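Local coordinates for DNA-binding protein Sso10a-2 (Sulfolobus solfataricus, PDB 4HW0) that binds DNA as a winged-helix dimer joined by an antiparallel coiled coil, and is thought to help compact and organise archaeal chromatin, at residues A[8-13]-A[42-47]; A[13-18]-A[76-81]. All blocks are in the same frame, centred on the assembly; numbering follows the deposited sequence.

Interaction 1. Residues A[8-13]-A[42-47]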
loop_
_atom_site.group_PDB
_atom_site.type_symbol
_atom_site.label_atom_id
_atom_site.label_comp_id
_atom_site.label_asym_id
_atom_site.label_seq_id
_atom_site.Cartn_x
_atom_site.Cartn_y
_atom_site.Cartn_z
ATOM N N ARG A 8 14.450 -4.476 -1.729
ATOM C CA ARG A 8 13.944 -3.178 -2.183
ATOM C C ARG A 8 13.546 -3.303 -3.594
ATOM O O ARG A 8 14.181 -3.997 -4.345
ATOM C CB ARG A 8 15.041 -2.125 -2.083
ATOM C CG ARG A 8 15.321 -1.668 -0.677
ATOM C CD ARG A 8 16.520 -0.728 -0.619
ATOM N NE ARG A 8 17.734 -1.392 -1.035
ATOM C CZ ARG A 8 18.897 -0.780 -1.233
ATOM N NH1 ARG A 8 19.017 0.526 -1.070
ATOM N NH2 ARG A 8 19.938 -1.479 -1.654
ATOM N N GLY A 9 12.482 -2.619 -3.942
ATOM C CA GLY A 9 12.110 -2.476 -5.332
ATOM C C GLY A 9 12.827 -1.309 -5.969
ATOM O O GLY A 9 13.709 -0.688 -5.383
ATOM N N THR A 10 12.480 -1.090 -7.220
ATOM C CA THR A 10 13.108 -0.117 -8.040
ATOM C C THR A 10 12.967 1.291 -7.495
ATOM O O THR A 10 13.936 2.043 -7.538
ATOM C CB THR A 10 12.502 -0.175 -9.481
ATOM O OG1 THR A 10 12.954 -1.400 -10.113
ATOM C CG2 THR A 10 13.024 0.944 -10.312
HETATM N N MSE A 11 11.775 1.630 -6.965
HETATM C CA MSE A 11 11.460 2.981 -6.534
HETATM C C MSE A 11 12.383 3.282 -5.368
HETATM O O MSE A 11 13.058 4.320 -5.276
HETATM C CB MSE A 11 9.965 3.237 -6.185
HETATM C CG MSE A 11 9.221 3.518 -7.484
HETATM SE SE MSE A 11 7.348 3.911 -6.978
HETATM C CE MSE A 11 6.567 3.895 -8.832
ATOM N N GLU A 12 12.439 2.370 -4.459
ATOM C CA GLU A 12 13.241 2.562 -3.307
ATOM C C GLU A 12 14.740 2.624 -3.550
ATOM O O GLU A 12 15.451 3.337 -2.867
ATOM C CB GLU A 12 12.902 1.503 -2.312
ATOM C CG GLU A 12 13.587 1.724 -0.997
ATOM C CD GLU A 12 12.967 0.842 0.089
ATOM O OE1 GLU A 12 12.024 0.017 -0.197
ATOM O OE2 GLU A 12 13.476 1.011 1.198
ATOM N N ILE A 13 15.247 1.837 -4.488
ATOM C CA ILE A 13 16.652 1.968 -4.817
ATOM C C ILE A 13 16.910 3.343 -5.358
ATOM O O ILE A 13 17.885 3.966 -5.081
ATOM C CB ILE A 13 17.076 0.834 -5.811
ATOM C CG1 ILE A 13 17.145 -0.478 -5.050
ATOM C CG2 ILE A 13 18.468 1.073 -6.384
ATOM C CD1 ILE A 13 17.161 -1.707 -5.945
ATOM N N GLN A 42 25.139 0.944 -11.988
ATOM C CA GLN A 42 25.247 1.360 -13.400
ATOM C C GLN A 42 23.868 1.377 -14.082
ATOM O O GLN A 42 23.485 2.342 -14.824
ATOM C CB GLN A 42 26.177 0.361 -14.119
ATOM C CG GLN A 42 27.079 0.978 -15.073
ATOM C CD GLN A 42 27.836 2.072 -14.383
ATOM O OE1 GLN A 42 27.993 3.166 -14.922
ATOM N NE2 GLN A 42 28.255 1.809 -13.145
ATOM N N LYS A 43 23.103 0.313 -13.844
ATOM C CA LYS A 43 21.765 0.258 -14.451
ATOM C C LYS A 43 20.840 1.423 -13.998
ATOM O O LYS A 43 20.161 2.106 -14.804
ATOM C CB LYS A 43 21.136 -1.058 -14.073
ATOM C CG LYS A 43 19.733 -1.166 -14.622
ATOM C CD LYS A 43 18.923 -2.283 -14.031
ATOM C CE LYS A 43 17.588 -2.428 -14.756
ATOM N NZ LYS A 43 16.987 -3.736 -14.394
ATOM N N TYR A 44 20.725 1.593 -12.685
ATOM C CA TYR A 44 19.872 2.653 -12.150
ATOM C C TYR A 44 20.328 4.039 -12.438
ATOM O O TYR A 44 19.494 4.908 -12.718
ATOM C CB TYR A 44 19.747 2.513 -10.629
ATOM C CG TYR A 44 18.787 1.425 -10.290
ATOM C CD1 TYR A 44 19.165 0.089 -10.286
ATOM C CD2 TYR A 44 17.503 1.744 -9.951
ATOM C CE1 TYR A 44 18.284 -0.900 -9.967
ATOM C CE2 TYR A 44 16.609 0.768 -9.604
ATOM C CZ TYR A 44 17.002 -0.551 -9.609
ATOM O OH TYR A 44 16.064 -1.495 -9.301
ATOM N N LEU A 45 21.627 4.290 -12.365
ATOM C CA LEU A 45 22.131 5.604 -12.727
ATOM C C LEU A 45 21.714 5.938 -14.148
ATOM O O LEU A 45 21.363 7.062 -14.412
ATOM C CB LEU A 45 23.607 5.688 -12.583
ATOM C CG LEU A 45 24.077 5.701 -11.116
ATOM C CD1 LEU A 45 25.555 5.420 -11.059
ATOM C CD2 LEU A 45 23.756 7.019 -10.458
ATOM N N ASP A 46 21.870 4.980 -15.044
ATOM C CA ASP A 46 21.531 5.229 -16.424
ATOM C C ASP A 46 20.045 5.551 -16.640
ATOM O O ASP A 46 19.704 6.496 -17.343
ATOM C CB ASP A 46 21.927 4.093 -17.326
ATOM C CG ASP A 46 21.696 4.511 -18.824
ATOM O OD1 ASP A 46 22.305 5.536 -19.297
ATOM O OD2 ASP A 46 20.825 3.917 -19.457
ATOM N N GLN A 47 19.196 4.817 -15.952
ATOM C CA GLN A 47 17.787 5.098 -15.893
ATOM C C GLN A 47 17.451 6.497 -15.365
ATOM O O GLN A 47 16.651 7.221 -15.968
ATOM C CB GLN A 47 17.041 4.046 -15.138
ATOM C CG GLN A 47 17.058 2.681 -15.856
ATOM C CD GLN A 47 16.071 1.750 -15.234
ATOM O OE1 GLN A 47 15.721 1.918 -14.040
ATOM N NE2 GLN A 47 15.710 0.683 -15.946
#

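Interaction 2. Residues A[13-18]-A[76-81]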
loop_
_atom_site.group_PDB
_atom_site.type_symbol
_atom_site.label_atom_id
_atom_site.label_comp_id
_atom_site.label_asym_id
_atom_site.label_seq_id
_atom_site.Cartn_x
_atom_site.Cartn_y
_atom_site.Cartn_z
ATOM N N ILE A 13 15.247 1.837 -4.488
ATOM C CA ILE A 13 16.652 1.968 -4.817
ATOM C C ILE A 13 16.910 3.343 -5.358
ATOM O O ILE A 13 17.885 3.966 -5.081
ATOM C CB ILE A 13 17.076 0.834 -5.811
ATOM C CG1 ILE A 13 17.145 -0.478 -5.050
ATOM C CG2 ILE A 13 18.468 1.073 -6.384
ATOM C CD1 ILE A 13 17.161 -1.707 -5.945
HETATM N N MSE A 14 16.024 3.794 -6.255
HETATM C CA MSE A 14 16.193 5.125 -6.809
HETATM C C MSE A 14 16.229 6.175 -5.743
HETATM O O MSE A 14 17.005 7.119 -5.799
HETATM C CB MSE A 14 15.059 5.406 -7.815
HETATM C CG MSE A 14 15.139 4.596 -9.051
HETATM SE SE MSE A 14 13.728 5.166 -10.334
HETATM C CE MSE A 14 14.655 4.779 -11.971
ATOM N N PHE A 15 15.355 6.068 -4.760
ATOM C CA PHE A 15 15.342 6.991 -3.638
ATOM C C PHE A 15 16.670 6.963 -2.928
ATOM O O PHE A 15 17.225 8.018 -2.601
ATOM C CB PHE A 15 14.199 6.692 -2.658
ATOM C CG PHE A 15 14.251 7.477 -1.378
ATOM C CD1 PHE A 15 13.946 8.804 -1.366
ATOM C CD2 PHE A 15 14.597 6.889 -0.197
ATOM C CE1 PHE A 15 14.008 9.577 -0.191
ATOM C CE2 PHE A 15 14.576 7.606 0.995
ATOM C CZ PHE A 15 14.310 8.979 0.989
ATOM N N ASP A 16 17.161 5.756 -2.672
ATOM C CA ASP A 16 18.455 5.618 -1.971
ATOM C C ASP A 16 19.642 6.171 -2.759
ATOM O O ASP A 16 20.529 6.748 -2.213
ATOM C CB ASP A 16 18.681 4.171 -1.566
ATOM C CG ASP A 16 17.793 3.757 -0.368
ATOM O OD1 ASP A 16 17.518 4.633 0.482
ATOM O OD2 ASP A 16 17.368 2.586 -0.302
ATOM N N ILE A 17 19.583 6.090 -4.081
ATOM C CA ILE A 17 20.553 6.836 -4.876
ATOM C C ILE A 17 20.403 8.355 -4.781
ATOM O O ILE A 17 21.371 9.103 -4.552
ATOM C CB ILE A 17 20.475 6.402 -6.348
ATOM C CG1 ILE A 17 20.875 4.947 -6.456
ATOM C CG2 ILE A 17 21.374 7.248 -7.226
ATOM C CD1 ILE A 17 20.583 4.252 -7.754
ATOM N N LEU A 18 19.215 8.827 -5.075
ATOM C CA LEU A 18 18.970 10.231 -5.141
ATOM C C LEU A 18 19.283 10.988 -3.867
ATOM O O LEU A 18 19.739 12.147 -3.915
ATOM C CB LEU A 18 17.523 10.503 -5.508
ATOM C CG LEU A 18 17.220 10.132 -6.976
ATOM C CD1 LEU A 18 15.738 10.052 -7.146
ATOM C CD2 LEU A 18 17.860 11.062 -7.977
ATOM N N THR A 76 11.489 13.320 -3.425
ATOM C CA THR A 76 10.419 13.706 -2.517
ATOM C C THR A 76 9.207 12.790 -2.694
ATOM O O THR A 76 8.623 12.286 -1.732
ATOM C CB THR A 76 10.052 15.169 -2.819
ATOM O OG1 THR A 76 11.156 15.948 -2.354
ATOM C CG2 THR A 76 8.803 15.604 -2.097
ATOM N N HIS A 77 8.806 12.550 -3.944
ATOM C CA HIS A 77 7.647 11.684 -4.180
ATOM C C HIS A 77 7.853 10.238 -3.796
ATOM O O HIS A 77 6.920 9.600 -3.277
ATOM C CB HIS A 77 7.201 11.778 -5.610
ATOM C CG HIS A 77 6.660 13.108 -5.959
ATOM N ND1 HIS A 77 6.171 13.997 -5.043
ATOM C CD2 HIS A 77 6.559 13.720 -7.146
ATOM C CE1 HIS A 77 5.791 15.103 -5.646
ATOM N NE2 HIS A 77 6.053 14.969 -6.922
ATOM N N ILE A 78 9.045 9.723 -4.046
ATOM C CA ILE A 78 9.331 8.360 -3.601
ATOM C C ILE A 78 9.293 8.317 -2.090
ATOM O O ILE A 78 8.788 7.365 -1.499
ATOM C CB ILE A 78 10.616 7.786 -4.151
ATOM C CG1 ILE A 78 10.631 7.731 -5.673
ATOM C CG2 ILE A 78 10.761 6.378 -3.687
ATOM C CD1 ILE A 78 11.963 7.403 -6.332
ATOM N N GLU A 79 9.863 9.319 -1.459
ATOM C CA GLU A 79 9.883 9.352 0.020
ATOM C C GLU A 79 8.454 9.253 0.559
ATOM O O GLU A 79 8.178 8.533 1.518
ATOM C CB GLU A 79 10.575 10.629 0.491
ATOM C CG GLU A 79 10.776 10.634 1.997
ATOM C CD GLU A 79 11.640 11.791 2.461
ATOM O OE1 GLU A 79 11.542 12.885 1.863
ATOM O OE2 GLU A 79 12.406 11.585 3.452
ATOM N N GLU A 80 7.563 10.044 -0.048
ATOM C CA GLU A 80 6.160 10.098 0.340
ATOM C C GLU A 80 5.495 8.729 0.127
ATOM O O GLU A 80 4.791 8.227 1.018
ATOM C CB GLU A 80 5.502 11.288 -0.327
ATOM C CG GLU A 80 4.025 11.414 0.014
ATOM C CD GLU A 80 3.717 11.768 1.506
ATOM O OE1 GLU A 80 4.666 11.921 2.321
ATOM O OE2 GLU A 80 2.500 11.947 1.828
ATOM N N PHE A 81 5.801 8.059 -1.001
ATOM C CA PHE A 81 5.310 6.692 -1.277
ATOM C C PHE A 81 5.733 5.709 -0.184
ATOM O O PHE A 81 4.934 4.910 0.335
ATOM C CB PHE A 81 5.749 6.218 -2.683
ATOM C CG PHE A 81 5.506 4.768 -2.933
ATOM C CD1 PHE A 81 6.444 3.805 -2.518
ATOM C CD2 PHE A 81 4.355 4.345 -3.512
ATOM C CE1 PHE A 81 6.195 2.459 -2.712
ATOM C CE2 PHE A 81 4.113 3.004 -3.726
ATOM C CZ PHE A 81 5.027 2.047 -3.300
#

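Interaction 1. Residues A[8-13]-A[42-47]
Tyr-44 reaches across from helix 38-50 to the first turn of helix 10-18, where Thr-10 and Ile-13 receive different parts of it. The methyl CG2 of Ile-13 sits squarely over one face of the phenol ring, 3.7 Å from the ring centroid and only 9° off the ring normal, a well-centred CH-pi contact. Ile-13 can do this because CG2 lies anti to its backbone N (chi1, measured to CG1, is -73°), while its other branch carries CD1 along to the phenol end, 3.5 Å from Tyr-44 OH. A beta-branched residue suits the place: its two arms cover the face and the hydroxyl end together. On the far side of Ile-13 the Arg-8 guanidinium, which is salt-bridged to Asp-16, lies flat against CG1, so the isoleucine is sandwiched between two planar groups.

Thr-10 meets the ring at its edge. Its OG1 donates a hydrogen bond to Tyr-44 OH at 3.2 Å, and its methyl CG2 comes within 3.7 Å of Tyr-44 CE2. Thr-10 O lies near the ring plane, 3.6 Å from Tyr-44 CE2, and Thr-10 CA is also at this edge. The ring also touches Met-14, and Tyr-44 CB packs on Ile-17, holding the third helix of the winged-helix domain, the usual recognition helix of such folds, against the first. Tyrosine thus combines an apolar face for aliphatic packing with a polar tip, and the hydroxyl pair gives the phenol oxygen a polar partner at the protein surface although Ile-13 CD1 lies beside it.

Interaction 2. Residues A[13-18]-A[76-81]
Phe-15 turns its side chain from helix 10-18 onto the long helix 69-98, meeting Ile-78 with its first carbon and Glu-79 with its ring. CB rests against the methyl CG2 of Ile-78 at 3.6 Å. With CG anti to the backbone N (chi1 171°), the ring then runs on past Ile-78 toward the next residue: CD1 passes 4.1 Å from the backbone N of Glu-79, CE1 comes to 3.7 Å from Glu-79 CB, and CZ ends 4.0 Å from Glu-79 CG. The extended glutamate chain crosses the ring obliquely, the ring and carboxylate planes being 42° apart, and its methylenes supply the apolar surface while OE1 is engaged by Arg-75.

The axes of segments 13-18 and 76-81 approach to 9.4 Å, with 130° between their N-to-C directions, joining the winged-helix head to the helix that forms the antiparallel coiled coil with the second subunit. Ile-78 serves both: it packs on Val-95 of the second subunit as well as on Phe-15, and its CD1 reaches the CB of Met-14 (a selenomethionine here) at 4.0 Å. Were Phe-15 an alanine, a gap would probably open beside the Glu-79 methylenes, which would lose their aromatic cover, although Arg-75 would still hold the carboxylate. Beyond this segment the Phe-15 side chain also touches Arg-75 and Ile-82, one turn to each side along helix 69-98.

How the interactions relate
Both contacts use helix 10-18 and share Ile-13, which points to helix 38-50 and plays no part in interaction 2. Interaction 1 is a surface contact within the DNA-binding head, pairing a hydroxyl hydrogen bond with aliphatic-aromatic packing. Interaction 2 is partly buried, lies nearer the centre of the chain, and has no hydrogen bond across it; apolar packing binds the head to the dimerising helix. The sites meet directly: Met-11 O lies 3.4 Å from Ile-78 CD1, and Gln-47 OE1 packs 3.7 Å from Met-14 CE. Helix 10-18 therefore lies between helix 38-50 and helix 69-98.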